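Local coordinates for protein CurF (Lyngbya majuscula, PDB 2Q35) that probably catalyses, through its crotonase-fold ECH2 domain, a decarboxylation step in the beta-branching of a polyketide chain, at residues 91-102 and 112-123. The protein carries 1 engineered substitution. Sequence-based numbering, arbitrary orientation.
Sequences IPIIAAMQGHSF and ADFVVFSQESVY
The methyl CE of Met97 lies over one face of the Phe117 ring, 3.6 Å from its centroid, a CH-pi contact with the sulfur farther above. A bend at the last torsion of Met97 (chi3 -50°) brings CE there, where it also touches Val115 CG1 and Tyr123 CE1; a flexible thioether suits a niche shared by two rings and a branched chain. Phe117 sets CD1 over the centre of the Tyr123 ring. Farther along this sheet face Ala95 CB meets Ala112 CB at 3.8 Å, a methyl fitting the little room there. On the other face Ile94 CG1 packs on Phe114 CB, bulky apolar chains filling the layer between sheet and helix 178-192.

Strands 93-97 and 114-118 run parallel, 10° apart, linked through strand 100-102 and helix 104-110, consistent with the beta-beta-alpha spiral of the crotonase fold. Their ladder includes Ala95 N to Phe114 O (2.8 Å) and Val116 N to Ala95 O (2.9 Å). Beyond it, strands 100-102 and 122-124 pair, parallel, in the smaller sheet.

Tyr123 OH spans this break, donating to Met97 O at 2.9 Å; a phenylalanine here would probably leave that buried carbonyl without its hydroxyl mate. His100 offers ND1, in its ring plane, to Val122 N at 2.9 Å, so the imidazole does a carbonyl's work. At the far end, Asp113 OD2 takes Ile93 N through its anti lone pair (2.8 Å), while Ile93 O accepts from Asp113 N and Phe114 N. A short carboxylate suits both this N-H and Lys204, a salt bridge to the same oxygen.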
ATOM      1  N   ILE A  91      16.596  -6.957  17.353  1.00 11.28           N
ATOM      2  CA  ILE A  91      15.618  -8.057  17.307  1.00 10.28           C
ATOM      3  C   ILE A  91      14.206  -7.525  17.096  1.00 11.36           C
ATOM      4  O   ILE A  91      13.917  -6.377  17.405  1.00 11.70           O
ATOM      5  CB  ILE A  91      15.701  -8.983  18.554  1.00 10.05           C
ATOM      6  CG1 ILE A  91      15.556  -8.180  19.854  1.00 10.55           C
ATOM      7  CG2 ILE A  91      17.026  -9.797  18.521  1.00 11.13           C
ATOM      8  CD1 ILE A  91      15.273  -9.059  21.075  1.00 11.34           C
ATOM      9  N   PRO A  92      13.315  -8.360  16.528  1.00 11.28           N
ATOM     10  CA  PRO A  92      11.946  -7.873  16.269  1.00 12.72           C
ATOM     11  C   PRO A  92      11.204  -7.404  17.524  1.00 12.15           C
ATOM     12  O   PRO A  92      11.348  -7.992  18.614  1.00 12.94           O
ATOM     13  CB  PRO A  92      11.214  -9.106  15.709  1.00 13.67           C
ATOM     14  CG  PRO A  92      12.203 -10.162  15.531  1.00 14.57           C
ATOM     15  CD  PRO A  92      13.550  -9.732  16.045  1.00 10.28           C
ATOM     16  N   ILE A  93      10.435  -6.338  17.341  1.00 11.09           N
ATOM     17  CA  ILE A  93       9.619  -5.754  18.401  1.00 11.71           C
ATOM     18  C   ILE A  93       8.146  -5.799  17.989  1.00 11.79           C
ATOM     19  O   ILE A  93       7.802  -5.426  16.855  1.00 11.71           O
ATOM     20  CB  ILE A  93      10.026  -4.278  18.674  1.00 12.70           C
ATOM     21  CG1 ILE A  93      11.493  -4.161  19.068  1.00 13.46           C
ATOM     22  CG2 ILE A  93       9.123  -3.612  19.766  1.00 12.19           C
ATOM     23  CD1 ILE A  93      11.947  -2.672  19.078  1.00 14.18           C
ATOM     24  N   ILE A  94       7.283  -6.258  18.904  1.00 11.72           N
ATOM     25  CA  ILE A  94       5.824  -6.186  18.734  1.00 12.83           C
ATOM     26  C   ILE A  94       5.270  -5.157  19.722  1.00 10.97           C
ATOM     27  O   ILE A  94       5.479  -5.282  20.926  1.00 12.70           O
ATOM     28  CB  ILE A  94       5.172  -7.545  19.044  1.00 11.24           C
ATOM     29  CG1 ILE A  94       5.780  -8.659  18.167  1.00 11.38           C
ATOM     30  CG2 ILE A  94       3.631  -7.486  18.895  1.00 13.06           C
ATOM     31  CD1 ILE A  94       5.396 -10.097  18.552  1.00 15.15           C
ATOM     32  N   ALA A  95       4.579  -4.133  19.222  1.00 10.56           N
ATOM     33  CA  ALA A  95       4.027  -3.100  20.101  1.00 10.03           C
ATOM     34  C   ALA A  95       2.613  -3.544  20.422  1.00 11.04           C
ATOM     35  O   ALA A  95       1.751  -3.514  19.544  1.00 13.61           O
ATOM     36  CB  ALA A  95       3.975  -1.771  19.412  1.00 12.57           C
ATOM     37  N   ALA A  96       2.409  -3.923  21.663  1.00 11.57           N
ATOM     38  CA  ALA A  96       1.066  -4.364  22.114  1.00 11.12           C
ATOM     39  C   ALA A  96       0.375  -3.148  22.717  1.00 11.30           C
ATOM     40  O   ALA A  96       0.535  -2.829  23.900  1.00 12.40           O
ATOM     41  CB  ALA A  96       1.178  -5.512  23.133  1.00 14.03           C
ATOM     42  N   MET A  97      -0.321  -2.405  21.867  1.00 11.51           N
ATOM     43  CA  MET A  97      -0.898  -1.145  22.286  1.00 12.50           C
ATOM     44  C   MET A  97      -2.289  -1.453  22.879  1.00 12.06           C
ATOM     45  O   MET A  97      -3.312  -1.270  22.222  1.00 14.05           O
ATOM     46  CB  MET A  97      -0.952  -0.162  21.128  1.00 14.60           C
ATOM     47  CG  MET A  97       0.419   0.104  20.522  1.00 14.79           C
ATOM     48  SD  MET A  97       0.474   1.593  19.476  1.00 18.01           S
ATOM     49  CE  MET A  97      -0.952   1.324  18.416  1.00 20.02           C
ATOM     50  N   GLN A  98      -2.270  -1.908  24.125  1.00 13.87           N
ATOM     51  CA  GLN A  98      -3.514  -2.336  24.817  1.00 12.93           C
ATOM     52  C   GLN A  98      -4.353  -1.147  25.278  1.00 14.43           C
ATOM     53  O   GLN A  98      -5.518  -1.311  25.694  1.00 16.28           O
ATOM     54  CB  GLN A  98      -3.169  -3.274  25.990  1.00 14.07           C
ATOM     55  CG  GLN A  98      -2.934  -2.631  27.382  1.00 15.33           C
ATOM     56  CD  GLN A  98      -1.931  -1.479  27.410  1.00 16.26           C
ATOM     57  OE1 GLN A  98      -0.948  -1.442  26.641  1.00 16.80           O
ATOM     58  NE2 GLN A  98      -2.186  -0.515  28.287  1.00 14.40           N
ATOM     59  N   GLY A  99      -3.724   0.020  25.290  1.00 14.06           N
ATOM     60  CA  GLY A  99      -4.324   1.291  25.681  1.00 13.64           C
ATOM     61  C   GLY A  99      -4.161   2.391  24.645  1.00 13.70           C
ATOM     62  O   GLY A  99      -3.782   2.140  23.496  1.00 14.04           O
ATOM     63  N   HIS A 100      -4.484   3.617  25.045  1.00 12.74           N
ATOM     64  CA  HIS A 100      -4.517   4.722  24.114  1.00 12.73           C
ATOM     65  C   HIS A 100      -3.080   5.024  23.691  1.00 12.71           C
ATOM     66  O   HIS A 100      -2.134   4.778  24.451  1.00 13.86           O
ATOM     67  CB  HIS A 100      -5.039   5.974  24.798  1.00 13.95           C
ATOM     68  CG  HIS A 100      -6.351   5.791  25.496  1.00 14.27           C
ATOM     69  ND1 HIS A 100      -7.493   5.388  24.840  1.00 16.67           N
ATOM     70  CD2 HIS A 100      -6.712   6.018  26.779  1.00 17.63           C
ATOM     71  CE1 HIS A 100      -8.500   5.347  25.698  1.00 17.02           C
ATOM     72  NE2 HIS A 100      -8.049   5.712  26.886  1.00 18.22           N
ATOM     73  N   SER A 101      -2.951   5.592  22.499  1.00 13.75           N
ATOM     74  CA  SER A 101      -1.639   6.109  22.042  1.00 12.76           C
ATOM     75  C   SER A 101      -1.828   7.445  21.340  1.00 13.79           C
ATOM     76  O   SER A 101      -2.529   7.519  20.318  1.00 13.68           O
ATOM     77  CB  SER A 101      -1.012   5.108  21.067  1.00 14.26           C
ATOM     78  OG  SER A 101      -0.945   3.805  21.608  1.00 14.04           O
ATOM     79  N   PHE A 102      -1.187   8.497  21.873  1.00 13.87           N
ATOM     80  CA  PHE A 102      -1.373   9.850  21.367  1.00 14.90           C
ATOM     81  C   PHE A 102      -0.046  10.438  20.889  1.00 15.50           C
ATOM     82  O   PHE A 102       0.957  10.358  21.605  1.00 15.64           O
ATOM     83  CB  PHE A 102      -1.891  10.771  22.467  1.00 16.20           C
ATOM     84  CG  PHE A 102      -3.211  10.340  23.063  1.00 16.84           C
ATOM     85  CD1 PHE A 102      -3.258   9.858  24.358  1.00 20.70           C
ATOM     86  CD2 PHE A 102      -4.382  10.445  22.337  1.00 23.33           C
ATOM     87  CE1 PHE A 102      -4.461   9.459  24.940  1.00 21.48           C
ATOM     88  CE2 PHE A 102      -5.601  10.062  22.914  1.00 20.02           C
ATOM     89  CZ  PHE A 102      -5.626   9.560  24.221  1.00 17.90           C
ATOM     90  N   ALA A 112       7.698   0.016  15.757  1.00 13.16           N
ATOM     91  CA  ALA A 112       7.930  -1.422  15.962  1.00 12.63           C
ATOM     92  C   ALA A 112       7.698  -2.223  14.676  1.00 12.81           C
ATOM     93  O   ALA A 112       7.156  -1.734  13.684  1.00 14.76           O
ATOM     94  CB  ALA A 112       7.033  -1.975  17.102  1.00 14.06           C
ATOM     95  N   ASP A 113       8.126  -3.476  14.695  1.00 12.39           N
ATOM     96  CA  ASP A 113       8.010  -4.301  13.505  1.00 11.88           C
ATOM     97  C   ASP A 113       6.608  -4.835  13.301  1.00 13.04           C
ATOM     98  O   ASP A 113       6.155  -5.012  12.162  1.00 13.73           O
ATOM     99  CB  ASP A 113       9.018  -5.431  13.579  1.00 11.88           C
ATOM    100  CG  ASP A 113      10.423  -4.901  13.786  1.00 12.00           C
ATOM    101  OD1 ASP A 113      11.011  -4.322  12.832  1.00 16.90           O
ATOM    102  OD2 ASP A 113      10.910  -4.976  14.925  1.00 13.62           O
ATOM    103  N   PHE A 114       5.925  -5.071  14.414  1.00 12.36           N
ATOM    104  CA  PHE A 114       4.525  -5.513  14.419  1.00 12.69           C
ATOM    105  C   PHE A 114       3.763  -4.665  15.425  1.00 12.28           C
ATOM    106  O   PHE A 114       4.348  -4.176  16.397  1.00 13.28           O
ATOM    107  CB  PHE A 114       4.469  -6.959  14.873  1.00 13.07           C
ATOM    108  CG  PHE A 114       5.146  -7.907  13.921  1.00 11.62           C
ATOM    109  CD1 PHE A 114       6.491  -8.236  14.095  1.00 14.91           C
ATOM    110  CD2 PHE A 114       4.450  -8.455  12.854  1.00 17.30           C
ATOM    111  CE1 PHE A 114       7.120  -9.101  13.208  1.00 17.02           C
ATOM    112  CE2 PHE A 114       5.064  -9.340  11.982  1.00 19.26           C
ATOM    113  CZ  PHE A 114       6.402  -9.634  12.145  1.00 17.60           C
ATOM    114  N   VAL A 115       2.455  -4.479  15.199  1.00 11.94           N
ATOM    115  CA  VAL A 115       1.681  -3.576  16.050  1.00 11.95           C
ATOM    116  C   VAL A 115       0.319  -4.238  16.253  1.00 12.92           C
ATOM    117  O   VAL A 115      -0.249  -4.807  15.311  1.00 15.03           O
ATOM    118  CB  VAL A 115       1.488  -2.193  15.404  1.00 12.29           C
ATOM    119  CG1 VAL A 115       0.784  -1.233  16.344  1.00 14.82           C
ATOM    120  CG2 VAL A 115       2.869  -1.597  14.975  1.00 14.95           C
ATOM    121  N   VAL A 116      -0.168  -4.184  17.493  1.00 13.07           N
ATOM    122  CA  VAL A 116      -1.532  -4.688  17.822  1.00 12.70           C
ATOM    123  C   VAL A 116      -2.274  -3.546  18.518  1.00 13.89           C
ATOM    124  O   VAL A 116      -1.740  -2.901  19.442  1.00 13.69           O
ATOM    125  CB  VAL A 116      -1.505  -5.911  18.759  1.00 12.05           C
ATOM    126  CG1 VAL A 116      -2.938  -6.491  18.906  1.00 15.53           C
ATOM    127  CG2 VAL A 116      -0.559  -6.992  18.236  1.00 15.65           C
ATOM    128  N   PHE A 117      -3.529  -3.300  18.093  1.00 13.71           N
ATOM    129  CA  PHE A 117      -4.313  -2.170  18.599  1.00 12.19           C
ATOM    130  C   PHE A 117      -5.471  -2.747  19.412  1.00 12.41           C
ATOM    131  O   PHE A 117      -5.872  -3.888  19.146  1.00 13.89           O
ATOM    132  CB  PHE A 117      -4.979  -1.395  17.453  1.00 11.98           C
ATOM    133  CG  PHE A 117      -4.036  -0.546  16.637  1.00 13.83           C
ATOM    134  CD1 PHE A 117      -4.086   0.834  16.737  1.00 15.46           C
ATOM    135  CD2 PHE A 117      -3.185  -1.136  15.725  1.00 17.65           C
ATOM    136  CE1 PHE A 117      -3.209   1.650  15.954  1.00 17.21           C
ATOM    137  CE2 PHE A 117      -2.317  -0.350  14.956  1.00 17.10           C
ATOM    138  CZ  PHE A 117      -2.345   1.041  15.077  1.00 18.76           C
ATOM    139  N   SER A 118      -5.950  -1.960  20.376  1.00 12.05           N
ATOM    140  CA  SER A 118      -7.163  -2.282  21.179  1.00 12.20           C
ATOM    141  C   SER A 118      -8.396  -1.688  20.504  1.00 13.36           C
ATOM    142  O   SER A 118      -8.424  -0.509  20.132  1.00 14.25           O
ATOM    143  CB  SER A 118      -7.001  -1.688  22.584  1.00 13.29           C
ATOM    144  OG  SER A 118      -8.267  -1.499  23.233  1.00 18.55           O
ATOM    145  N   GLN A 119      -9.474  -2.475  20.442  1.00 13.27           N
ATOM    146  CA  GLN A 119     -10.721  -2.025  19.858  1.00 15.56           C
ATOM    147  C   GLN A 119     -11.302  -0.814  20.565  1.00 14.20           C
ATOM    148  O   GLN A 119     -11.871   0.057  19.924  1.00 15.75           O
ATOM    149  CB  GLN A 119     -11.764  -3.143  19.928  1.00 15.00           C
ATOM    150  CG  GLN A 119     -11.552  -4.295  18.985  1.00 16.64           C
ATOM    151  CD  GLN A 119     -12.489  -5.493  19.290  1.00 21.76           C
ATOM    152  OE1 GLN A 119     -12.442  -6.524  18.604  1.00 36.22           O
ATOM    153  NE2 GLN A 119     -13.317  -5.360  20.322  1.00 27.39           N
ATOM    154  N   GLU A 120     -11.151  -0.774  21.886  1.00 13.90           N
ATOM    155  CA  GLU A 120     -11.833   0.213  22.732  1.00 16.49           C
ATOM    156  C   GLU A 120     -11.037   1.497  22.943  1.00 16.26           C
ATOM    157  O   GLU A 120     -11.595   2.523  23.347  1.00 17.09           O
ATOM    158  CB  GLU A 120     -12.151  -0.397  24.107  1.00 16.93           C
ATOM    159  CG  GLU A 120     -13.134  -1.573  24.094  1.00 22.13           C
ATOM    160  CD  GLU A 120     -12.479  -2.917  23.781  1.00 27.18           C
ATOM    161  OE1 GLU A 120     -11.239  -2.966  23.586  1.00 19.27           O
ATOM    162  OE2 GLU A 120     -13.223  -3.931  23.726  1.00 29.68           O
ATOM    163  N   SER A 121      -9.738   1.435  22.675  1.00 14.98           N
ATOM    164  CA  SER A 121      -8.846   2.556  22.979  1.00 16.12           C
ATOM    165  C   SER A 121      -8.815   3.544  21.840  1.00 15.39           C
ATOM    166  O   SER A 121      -9.289   3.252  20.736  1.00 15.16           O
ATOM    167  CB  SER A 121      -7.456   2.026  23.301  1.00 17.12           C
ATOM    168  OG  SER A 121      -7.537   1.147  24.415  1.00 16.37           O
ATOM    169  N   VAL A 122      -8.229   4.709  22.108  1.00 15.19           N
ATOM    170  CA  VAL A 122      -8.207   5.812  21.187  1.00 15.68           C
ATOM    171  C   VAL A 122      -6.767   6.036  20.707  1.00 14.27           C
ATOM    172  O   VAL A 122      -5.838   5.876  21.487  1.00 14.94           O
ATOM    173  CB  VAL A 122      -8.866   7.057  21.891  1.00 18.24           C
ATOM    174  CG1 VAL A 122      -8.203   8.338  21.593  1.00 23.40           C
ATOM    175  CG2 VAL A 122     -10.377   7.058  21.574  1.00 18.18           C
ATOM    176  N   TYR A 123      -6.636   6.374  19.427  1.00 13.98           N
ATOM    177  CA  TYR A 123      -5.318   6.588  18.768  1.00 13.10           C
ATOM    178  C   TYR A 123      -5.353   7.889  17.973  1.00 14.11           C
ATOM    179  O   TYR A 123      -6.316   8.177  17.274  1.00 13.98           O
ATOM    180  CB  TYR A 123      -4.991   5.382  17.857  1.00 14.07           C
ATOM    181  CG  TYR A 123      -4.995   4.101  18.660  1.00 14.28           C
ATOM    182  CD1 TYR A 123      -3.890   3.723  19.409  1.00 15.19           C
ATOM    183  CD2 TYR A 123      -6.167   3.336  18.770  1.00 15.96           C
ATOM    184  CE1 TYR A 123      -3.900   2.580  20.202  1.00 12.83           C
ATOM    185  CE2 TYR A 123      -6.191   2.207  19.558  1.00 14.72           C
ATOM    186  CZ  TYR A 123      -5.077   1.838  20.278  1.00 13.23           C
ATOM    187  OH  TYR A 123      -5.077   0.729  21.086  1.00 13.78           O
TER